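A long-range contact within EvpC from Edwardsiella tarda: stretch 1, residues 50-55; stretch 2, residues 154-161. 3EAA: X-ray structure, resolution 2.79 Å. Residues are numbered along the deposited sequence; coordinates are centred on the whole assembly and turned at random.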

# COMPACT_ATOMS: atom_id res chain seq x y z
N GLY A 50 -32.55 7.60 2.75
CA GLY A 50 -32.65 6.88 1.50
C GLY A 50 -32.83 5.39 1.72
O GLY A 50 -33.62 4.97 2.56
N LYS A 51 -32.04 4.59 1.07
CA LYS A 51 -32.28 3.21 1.03
C LYS A 51 -31.39 2.54 1.96
O LYS A 51 -30.36 2.99 2.25
CB LYS A 51 -31.88 2.75 -0.32
CG LYS A 51 -32.80 1.95 -1.01
CD LYS A 51 -32.29 0.64 -1.05
CE LYS A 51 -33.21 -0.30 -0.50
NZ LYS A 51 -32.48 -1.46 -0.11
N ALA A 52 -31.81 1.38 2.37
CA ALA A 52 -31.09 0.50 3.24
C ALA A 52 -30.18 -0.48 2.61
O ALA A 52 -30.55 -1.14 1.71
CB ALA A 52 -32.02 -0.22 4.00
N MSE A 53 -29.00 -0.63 3.13
CA MSE A 53 -28.27 -1.72 2.64
C MSE A 53 -27.33 -2.49 3.39
O MSE A 53 -26.70 -2.01 4.25
CB MSE A 53 -27.81 -1.51 1.27
CG MSE A 53 -27.52 -2.79 0.56
SE MSE A 53 -28.54 -3.01 -1.48
CE MSE A 53 -27.69 -4.85 -0.42
N MSE A 54 -27.21 -3.73 2.96
CA MSE A 54 -26.47 -4.77 3.61
C MSE A 54 -25.40 -5.42 2.80
O MSE A 54 -25.47 -5.50 1.62
CB MSE A 54 -27.41 -5.77 4.25
CG MSE A 54 -28.57 -5.19 4.83
SE MSE A 54 -30.15 -6.77 5.19
CE MSE A 54 -28.66 -6.29 6.82
N SER A 55 -24.39 -5.91 3.48
CA SER A 55 -23.26 -6.57 2.87
C SER A 55 -23.18 -8.06 2.92
O SER A 55 -23.79 -8.67 3.70
CB SER A 55 -21.94 -5.96 3.30
OG SER A 55 -21.36 -6.65 4.33
N GLY A 154 -33.55 -7.48 13.17
CA GLY A 154 -33.01 -7.83 11.88
C GLY A 154 -33.68 -7.07 10.76
O GLY A 154 -34.20 -5.99 10.98
N TRP A 155 -33.69 -7.65 9.57
CA TRP A 155 -34.15 -6.92 8.40
C TRP A 155 -34.26 -7.83 7.18
O TRP A 155 -33.62 -8.88 7.13
CB TRP A 155 -33.20 -5.76 8.13
CG TRP A 155 -33.56 -4.90 6.98
CD1 TRP A 155 -33.26 -5.12 5.67
CD2 TRP A 155 -34.25 -3.64 7.03
NE1 TRP A 155 -33.74 -4.09 4.90
CE2 TRP A 155 -34.36 -3.17 5.71
CE3 TRP A 155 -34.80 -2.88 8.06
CZ2 TRP A 155 -34.99 -1.97 5.38
CZ3 TRP A 155 -35.43 -1.68 7.74
CH2 TRP A 155 -35.52 -1.25 6.41
N SER A 156 -35.09 -7.42 6.22
CA SER A 156 -35.31 -8.20 5.01
C SER A 156 -35.19 -7.38 3.75
O SER A 156 -35.81 -6.33 3.63
CB SER A 156 -36.70 -8.83 5.01
OG SER A 156 -37.04 -9.32 3.72
N LEU A 157 -34.42 -7.88 2.79
CA LEU A 157 -34.23 -7.23 1.51
C LEU A 157 -35.35 -7.56 0.52
O LEU A 157 -35.36 -7.06 -0.60
CB LEU A 157 -32.88 -7.61 0.91
CG LEU A 157 -31.67 -7.14 1.73
CD1 LEU A 157 -30.39 -7.78 1.22
CD2 LEU A 157 -31.58 -5.62 1.71
N ILE A 158 -36.28 -8.42 0.94
CA ILE A 158 -37.42 -8.71 0.09
C ILE A 158 -38.56 -7.72 0.38
O ILE A 158 -39.37 -7.42 -0.49
CB ILE A 158 -37.94 -10.15 0.26
CG1 ILE A 158 -36.84 -11.08 0.75
CG2 ILE A 158 -38.51 -10.67 -1.05
CD1 ILE A 158 -37.26 -12.54 0.77
N THR A 159 -38.60 -7.21 1.60
CA THR A 159 -39.66 -6.32 2.02
C THR A 159 -39.15 -4.89 2.24
O THR A 159 -39.89 -3.91 2.11
CB THR A 159 -40.31 -6.82 3.33
OG1 THR A 159 -40.58 -8.22 3.22
CG2 THR A 159 -41.60 -6.09 3.59
N ASN A 160 -37.87 -4.78 2.57
CA ASN A 160 -37.30 -3.52 3.03
C ASN A 160 -38.08 -3.08 4.24
O ASN A 160 -38.50 -1.93 4.34
CB ASN A 160 -37.36 -2.46 1.94
CG ASN A 160 -36.84 -2.97 0.61
OD1 ASN A 160 -35.74 -3.53 0.53
ND2 ASN A 160 -37.62 -2.76 -0.45
N LYS A 161 -38.31 -4.02 5.15
CA LYS A 161 -38.88 -3.72 6.46
C LYS A 161 -37.98 -4.34 7.52
O LYS A 161 -37.02 -5.05 7.19
CB LYS A 161 -40.31 -4.29 6.59
CG LYS A 161 -41.34 -3.73 5.58
CD LYS A 161 -41.83 -2.33 5.93
CE LYS A 161 -42.47 -1.63 4.71
NZ LYS A 161 -43.86 -2.07 4.39

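The contact between these two stretches is made by side chains alone. No hydrogen bond crosses it, and the backbones stay well apart: the CA of Ala 52 lies 7.4 Å from the CA of Asn 160, and the CA of Met 53 lies 8.2 Å from the CA of Leu 157. The space between is filled by apolar groups, which together with a few peripheral atoms bury 308 Å² counted over both sides. Three residues, Met 54, Leu 157 and Trp 155, account for most of that area.

Met 54, present as selenomethionine, is the centre of the arrangement. Its CA-to-CB bond points toward the other stretch, and the long, unbranched side chain carries the selenium to two partners at once. SE of Met 54 lies 3.6 Å from CD1 of Trp 155 and 3.8 Å from CG of Leu 157. The selenium is 4.6 Å from the centroid of the indole five-membered ring and 66° off its normal, so it approaches obliquely. A flexible, unbranched chain with a large, polarizable atom near its end suits this place, because it can fit against an aromatic ring and an aliphatic branch point together; in methionine that atom is sulfur.

Trp 155, with chi1 near 180° (t), also directs its CA-to-CB bond toward stretch 1. Its indole is long enough to meet two residues of the strand: while CD1 of the five-membered ring touches Met 54, CZ2 of the six-membered ring lies 3.7 Å from CB of Ala 52. Ala 52 and Met 54, two positions apart, both point toward stretch 2, as expected of alternating residues in an extended strand. The single methyl of Ala 52 is enough to reach the large ring, and its small size suits a buried position beside so bulky a neighbour.

Leu 157 provides a compact, branched apolar group beside the selenium, in the m, t rotamer. Its CD1 also lies 4.3 Å from CE of Met 53, a looser contact. Met 53, also selenomethionine, starts out away from stretch 2, yet the end of its side chain comes nearer, an excursion that the length of this side chain allows.

At the margin the chemistry turns polar. The CA-to-CB bond of Lys 51 points sideways, but its long chain brings NZ within 3.9 Å of OD1 of Asn 160, too far for a hydrogen bond; instead, NZ of Lys 51 donates to the backbone O of Ala 52 at 2.7 Å. Asn 160, at phi/psi 57/46, adopts a left-handed conformation that asparagine tolerates better than most residues. Its N donates to O of Ser 156 at 2.8 Å, a local bond that closes the chain between Ser 156 and Asn 160, the segment that includes Leu 157.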